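Local coordinates for prophage MuSo2, 43 kDa tail protein (Shewanella oneidensis, PDB 3CDD) that probably serves as a trimeric baseplate hub component of a Mu-like prophage tail, at residues A100-C105 with K128-K133; N116-Q121 with G141-R146. All coordinates share one frame; numbering follows the deposited sequence.

Contacts 1 and 2 both lie in the region that matches the second domain of gp44-like baseplate hub proteins, with centres 20 Å apart and nearest atoms about 8 Å apart, without touching. Helix 119-127 ties them together: its first turn belongs to contact 2, and contact 1 uses the chain just after its end. Helix 155-164 also borders both. All five touching residues of contact 1 are buried, and the contact is apolar apart from a water bridge, with a second subunit close by. Contact 2 is more exposed, touches no other chain of the assembly and is held by backbone hydrogen bonds and two bridging waters, beside a capping box that starts helix 119-127.

Contact 1. Residues A100-C105 with K128-K133; sequences ADLVDC and KPFGIK
F130 has the largest share of the surface buried in this contact, meeting D101, L102 and C105 of the short helix 100-104 and its exit. Its CB points toward the helix, chi1 -62° sets CG anti to the carbonyl carbon, and the ring makes contact through CD1, CD2 and CE2. D101 CB, 3.5 Å from F130 CD2, and L102 CD2, 3.8 Å from F130 CD1, come in obliquely from the same side of the ring plane. C105, the first residue past the helix, meets the ring at its edge, with CB 3.7 Å from F130 CE2. I132 adds a second apolar patch, reaching tip to tip with L102 so that its CD1 stands 3.7 Å from L102 CG and nearly as close to CD2.

The sulfur-aromatic contact is an edge-on one: C105 SG is 5.3 Å from the centroid of the F130 ring and 77° off the ring normal.

Polar linkage across the segments runs through water 1, which donates to D101 OD2 at 2.8 Å and to F130 O at 3.1 Å, although further acceptors in reach compete for its protons. The other carboxylate oxygen, D101 OD1, forms salt bridges with R248 and R250 of the second subunit. Y249 of that subunit packs edge-to-face with F130, while P155 at the start of helix 155-164 touches both F130 and L102.

D101 thus combines two chemistries: its CB joins the apolar packing while its carboxylate faces water and the arginines of the second subunit, which would be expected to favour the charged form. The contact joins helix 100-104 to the turn after helix 119-127 at a place where the fold of one chain merges with the trimer interface.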
loop_
_atom_site.group_PDB
_atom_site.type_symbol
_atom_site.label_atom_id
_atom_site.label_comp_id
_atom_site.label_asym_id
_atom_site.label_seq_id
_atom_site.Cartn_x
_atom_site.Cartn_y
_atom_site.Cartn_z
ATOM N N ALA A 100 -22.507 6.676 -7.154
ATOM C CA ALA A 100 -21.739 5.782 -6.287
ATOM C C ALA A 100 -22.535 4.518 -5.948
ATOM O O ALA A 100 -21.951 3.453 -5.774
ATOM C CB ALA A 100 -21.302 6.496 -5.028
ATOM N N ASP A 101 -23.865 4.627 -5.870
ATOM C CA ASP A 101 -24.714 3.455 -5.668
ATOM C C ASP A 101 -24.528 2.441 -6.800
ATOM O O ASP A 101 -24.583 1.234 -6.566
ATOM C CB ASP A 101 -26.193 3.846 -5.540
ATOM C CG ASP A 101 -26.527 4.433 -4.175
ATOM O OD1 ASP A 101 -25.712 4.273 -3.229
ATOM O OD2 ASP A 101 -27.600 5.066 -4.049
ATOM N N LEU A 102 -24.288 2.945 -8.014
ATOM C CA LEU A 102 -24.062 2.098 -9.189
ATOM C C LEU A 102 -22.726 1.374 -9.105
ATOM O O LEU A 102 -22.546 0.339 -9.729
ATOM C CB LEU A 102 -24.096 2.919 -10.480
ATOM C CG LEU A 102 -25.345 3.750 -10.806
ATOM C CD1 LEU A 102 -25.124 4.523 -12.113
ATOM C CD2 LEU A 102 -26.602 2.905 -10.907
ATOM N N VAL A 103 -21.794 1.940 -8.340
ATOM C CA VAL A 103 -20.468 1.377 -8.194
ATOM C C VAL A 103 -20.450 0.356 -7.050
ATOM O O VAL A 103 -19.738 -0.649 -7.129
ATOM C CB VAL A 103 -19.432 2.492 -7.861
ATOM C CG1 VAL A 103 -18.060 1.894 -7.433
ATOM C CG2 VAL A 103 -19.306 3.506 -9.023
ATOM N N ASP A 104 -21.191 0.658 -5.981
ATOM C CA ASP A 104 -21.188 -0.159 -4.747
ATOM C C ASP A 104 -22.076 -1.394 -4.799
ATOM O O ASP A 104 -21.733 -2.434 -4.226
ATOM C CB ASP A 104 -21.671 0.662 -3.543
ATOM C CG ASP A 104 -20.709 1.734 -3.132
ATOM O OD1 ASP A 104 -19.535 1.757 -3.613
ATOM O OD2 ASP A 104 -21.165 2.577 -2.321
ATOM N N CYS A 105 -23.216 -1.267 -5.476
ATOM C CA CYS A 105 -24.330 -2.224 -5.289
ATOM C C CYS A 105 -24.490 -3.224 -6.429
ATOM O O CYS A 105 -23.997 -2.989 -7.535
ATOM C CB CYS A 105 -25.633 -1.450 -5.079
ATOM S SG CYS A 105 -25.619 -0.313 -3.658
ATOM N N LYS A 128 -32.685 2.670 -12.793
ATOM C CA LYS A 128 -34.009 3.077 -12.342
ATOM C C LYS A 128 -34.296 2.833 -10.849
ATOM O O LYS A 128 -34.735 3.757 -10.182
ATOM C CB LYS A 128 -35.102 2.441 -13.227
ATOM C CG LYS A 128 -36.526 2.780 -12.819
ATOM C CD LYS A 128 -37.441 2.761 -14.029
ATOM C CE LYS A 128 -38.813 3.289 -13.683
ATOM N NZ LYS A 128 -39.791 2.172 -13.505
ATOM N N PRO A 129 -34.045 1.606 -10.317
ATOM C CA PRO A 129 -34.375 1.399 -8.886
ATOM C C PRO A 129 -33.502 2.254 -7.944
ATOM O O PRO A 129 -33.836 2.411 -6.768
ATOM C CB PRO A 129 -34.100 -0.096 -8.668
ATOM C CG PRO A 129 -33.143 -0.466 -9.723
ATOM C CD PRO A 129 -33.471 0.385 -10.920
ATOM N N PHE A 130 -32.400 2.797 -8.473
ATOM C CA PHE A 130 -31.559 3.727 -7.719
ATOM C C PHE A 130 -32.021 5.186 -7.898
ATOM O O PHE A 130 -31.444 6.112 -7.296
ATOM C CB PHE A 130 -30.107 3.600 -8.145
ATOM C CG PHE A 130 -29.490 2.236 -7.897
ATOM C CD1 PHE A 130 -29.419 1.284 -8.926
ATOM C CD2 PHE A 130 -28.925 1.923 -6.665
ATOM C CE1 PHE A 130 -28.805 0.036 -8.714
ATOM C CE2 PHE A 130 -28.324 0.676 -6.446
ATOM C CZ PHE A 130 -28.268 -0.276 -7.482
ATOM N N GLY A 131 -33.067 5.384 -8.708
ATOM C CA GLY A 131 -33.571 6.727 -9.024
ATOM C C GLY A 131 -32.502 7.619 -9.635
ATOM O O GLY A 131 -32.338 8.778 -9.237
ATOM N N ILE A 132 -31.747 7.056 -10.573
ATOM C CA ILE A 132 -30.683 7.758 -11.271
ATOM C C ILE A 132 -31.095 7.863 -12.747
ATOM O O ILE A 132 -31.407 6.843 -13.391
ATOM C CB ILE A 132 -29.316 7.006 -11.109
ATOM C CG1 ILE A 132 -28.749 7.206 -9.697
ATOM C CG2 ILE A 132 -28.292 7.463 -12.155
ATOM C CD1 ILE A 132 -27.730 6.167 -9.274
ATOM N N LYS A 133 -31.128 9.094 -13.261
ATOM C CA LYS A 133 -31.417 9.334 -14.678
ATOM C C LYS A 133 -30.198 9.054 -15.551
ATOM O O LYS A 133 -29.048 9.229 -15.105
ATOM C CB LYS A 133 -31.902 10.767 -14.919
ATOM C CG LYS A 133 -33.322 11.040 -14.486
ATOM C CD LYS A 133 -34.030 11.905 -15.542
ATOM C CE LYS A 133 -35.264 12.592 -14.986
ATOM N NZ LYS A 133 -34.878 13.775 -14.164
HETATM O O HOH W 1 -28.879 6.878 -5.744
#

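Contact 2. Residues N116-Q121 with G141-R146; sequences NQTLTQ and GEPFQR
F144 N donates to Q117 O at 2.7 Å in a nearly straight bond (171°), its nitrogen lying above the carbonyl plane. The return bond of this antiparallel hydrogen-bonded pair, Q117 N to F144 O, is weak at 3.2 Å. Water 2 bridges the same two atoms, accepting from Q117 N and donating to F144 O. Beyond the pair, N116 N donates to Q145 O at 2.8 Å, again from above the carbonyl plane.

Where the strand pairing gives way to helix 119-127, T118 and Q121 form a capping box. Q121 N donates to T118 OG1 at 3.2 Å, and T118 N donates to Q121 OE1 in the carbonyl plane. T118 OG1 sits between its own N and carbonyl carbon (chi1 63°), where it can accept from Q121 N. The next amide, L119 N, gives its hydrogen to water 3, which in turn donates to E142 O.

Packing is lighter. The edge of the F144 ring faces Q117 O and L119 N in its plane, and F144 CE1 is 4.2 Å from L119 CB. T118 CG2 rests near P143 CA at 3.9 Å. The N116 and Q145 side chains run side by side, their amide planes 21° apart, with N116 OD1 3.4 Å from Q145 CG. R166 makes a cation-pi contact with F144 and also bonds to E142 O and P143 O.

Backbone amides and carbonyls therefore carry this contact: they pin the entry to helix 119-127 against the start of strand 144-148, with waters taking up amide hydrogens at Q117 and L119.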
loop_
_atom_site.group_PDB
_atom_site.type_symbol
_atom_site.label_atom_id
_atom_site.label_comp_id
_atom_site.label_asym_id
_atom_site.label_seq_id
_atom_site.Cartn_x
_atom_site.Cartn_y
_atom_site.Cartn_z
ATOM N N ASN A 116 -31.302 -8.031 -27.091
ATOM C CA ASN A 116 -31.440 -7.085 -28.212
ATOM C C ASN A 116 -31.632 -5.641 -27.744
ATOM O O ASN A 116 -32.410 -4.875 -28.316
ATOM C CB ASN A 116 -32.558 -7.542 -29.168
ATOM C CG ASN A 116 -32.287 -8.915 -29.750
ATOM O OD1 ASN A 116 -31.232 -9.143 -30.343
ATOM N ND2 ASN A 116 -33.240 -9.841 -29.593
ATOM N N GLN A 117 -30.900 -5.292 -26.690
ATOM C CA GLN A 117 -30.987 -3.987 -26.062
ATOM C C GLN A 117 -29.744 -3.180 -26.372
ATOM O O GLN A 117 -28.631 -3.717 -26.410
ATOM C CB GLN A 117 -31.109 -4.143 -24.539
ATOM C CG GLN A 117 -32.319 -4.950 -24.066
ATOM C CD GLN A 117 -33.630 -4.282 -24.427
ATOM O OE1 GLN A 117 -33.928 -3.189 -23.945
ATOM N NE2 GLN A 117 -34.416 -4.924 -25.286
ATOM N N THR A 118 -29.934 -1.883 -26.591
ATOM C CA THR A 118 -28.808 -0.966 -26.645
ATOM C C THR A 118 -28.239 -0.713 -25.241
ATOM O O THR A 118 -28.857 -1.066 -24.221
ATOM C CB THR A 118 -29.192 0.389 -27.288
ATOM O OG1 THR A 118 -30.182 1.041 -26.482
ATOM C CG2 THR A 118 -29.725 0.180 -28.706
ATOM N N LEU A 119 -27.048 -0.110 -25.208
ATOM C CA LEU A 119 -26.437 0.352 -23.980
ATOM C C LEU A 119 -27.384 1.260 -23.205
ATOM O O LEU A 119 -27.462 1.182 -21.966
ATOM C CB LEU A 119 -25.129 1.100 -24.295
ATOM C CG LEU A 119 -24.345 1.773 -23.152
ATOM C CD1 LEU A 119 -23.914 0.755 -22.097
ATOM C CD2 LEU A 119 -23.148 2.570 -23.679
ATOM N N THR A 120 -28.086 2.130 -23.923
ATOM C CA THR A 120 -28.986 3.090 -23.294
ATOM C C THR A 120 -30.199 2.400 -22.663
ATOM O O THR A 120 -30.591 2.738 -21.545
ATOM C CB THR A 120 -29.424 4.238 -24.268
ATOM O OG1 THR A 120 -28.268 4.962 -24.700
ATOM C CG2 THR A 120 -30.403 5.230 -23.580
ATOM N N GLN A 121 -30.785 1.433 -23.363
ATOM C CA GLN A 121 -31.883 0.683 -22.768
ATOM C C GLN A 121 -31.429 -0.087 -21.523
ATOM O O GLN A 121 -32.125 -0.099 -20.498
ATOM C CB GLN A 121 -32.541 -0.259 -23.781
ATOM C CG GLN A 121 -33.330 0.455 -24.865
ATOM C CD GLN A 121 -33.588 -0.439 -26.051
ATOM O OE1 GLN A 121 -32.683 -1.128 -26.531
ATOM N NE2 GLN A 121 -34.830 -0.446 -26.529
ATOM N N GLY A 141 -24.683 3.306 -30.744
ATOM C CA GLY A 141 -24.559 2.270 -31.769
ATOM C C GLY A 141 -25.521 1.114 -31.575
ATOM O O GLY A 141 -26.601 1.271 -30.980
ATOM N N GLU A 142 -25.114 -0.053 -32.076
ATOM C CA GLU A 142 -26.012 -1.191 -32.252
ATOM C C GLU A 142 -26.479 -1.766 -30.923
ATOM O O GLU A 142 -25.788 -1.618 -29.916
ATOM C CB GLU A 142 -25.335 -2.299 -33.083
ATOM C CG GLU A 142 -25.255 -2.020 -34.575
ATOM C CD GLU A 142 -26.616 -1.813 -35.217
ATOM O OE1 GLU A 142 -27.339 -2.815 -35.458
ATOM O OE2 GLU A 142 -26.955 -0.640 -35.489
ATOM N N PRO A 143 -27.663 -2.418 -30.916
ATOM C CA PRO A 143 -28.073 -3.228 -29.766
ATOM C C PRO A 143 -27.084 -4.372 -29.493
ATOM O O PRO A 143 -26.313 -4.739 -30.386
ATOM C CB PRO A 143 -29.442 -3.795 -30.203
ATOM C CG PRO A 143 -29.473 -3.636 -31.709
ATOM C CD PRO A 143 -28.702 -2.377 -31.960
ATOM N N PHE A 144 -27.083 -4.906 -28.271
ATOM C CA PHE A 144 -26.386 -6.160 -27.982
ATOM C C PHE A 144 -27.397 -7.311 -28.089
ATOM O O PHE A 144 -28.483 -7.259 -27.476
ATOM C CB PHE A 144 -25.791 -6.154 -26.577
ATOM C CG PHE A 144 -24.746 -5.055 -26.331
ATOM C CD1 PHE A 144 -25.135 -3.758 -26.008
ATOM C CD2 PHE A 144 -23.380 -5.342 -26.407
ATOM C CE1 PHE A 144 -24.178 -2.757 -25.781
ATOM C CE2 PHE A 144 -22.421 -4.354 -26.184
ATOM C CZ PHE A 144 -22.820 -3.058 -25.855
ATOM N N GLN A 145 -27.051 -8.357 -28.831
ATOM C CA GLN A 145 -27.998 -9.464 -28.984
ATOM C C GLN A 145 -28.357 -10.113 -27.645
ATOM O O GLN A 145 -29.533 -10.230 -27.315
ATOM C CB GLN A 145 -27.516 -10.518 -29.975
ATOM C CG GLN A 145 -28.684 -11.355 -30.496
ATOM C CD GLN A 145 -28.402 -12.830 -30.484
ATOM O OE1 GLN A 145 -27.341 -13.269 -30.929
ATOM N NE2 GLN A 145 -29.363 -13.621 -29.984
ATOM N N ARG A 146 -27.346 -10.517 -26.879
ATOM C CA ARG A 146 -27.564 -11.138 -25.577
ATOM C C ARG A 146 -26.424 -10.862 -24.608
ATOM O O ARG A 146 -25.263 -11.177 -24.888
ATOM C CB ARG A 146 -27.797 -12.646 -25.697
ATOM C CG ARG A 146 -28.211 -13.291 -24.382
ATOM C CD ARG A 146 -28.510 -14.767 -24.545
ATOM N NE ARG A 146 -27.297 -15.578 -24.605
ATOM C CZ ARG A 146 -27.243 -16.875 -24.298
ATOM N NH1 ARG A 146 -28.332 -17.533 -23.885
ATOM N NH2 ARG A 146 -26.087 -17.525 -24.401
HETATM O O HOH W 2 -29.054 -6.909 -24.837
HETATM O O HOH W 3 -25.457 -0.330 -27.778
#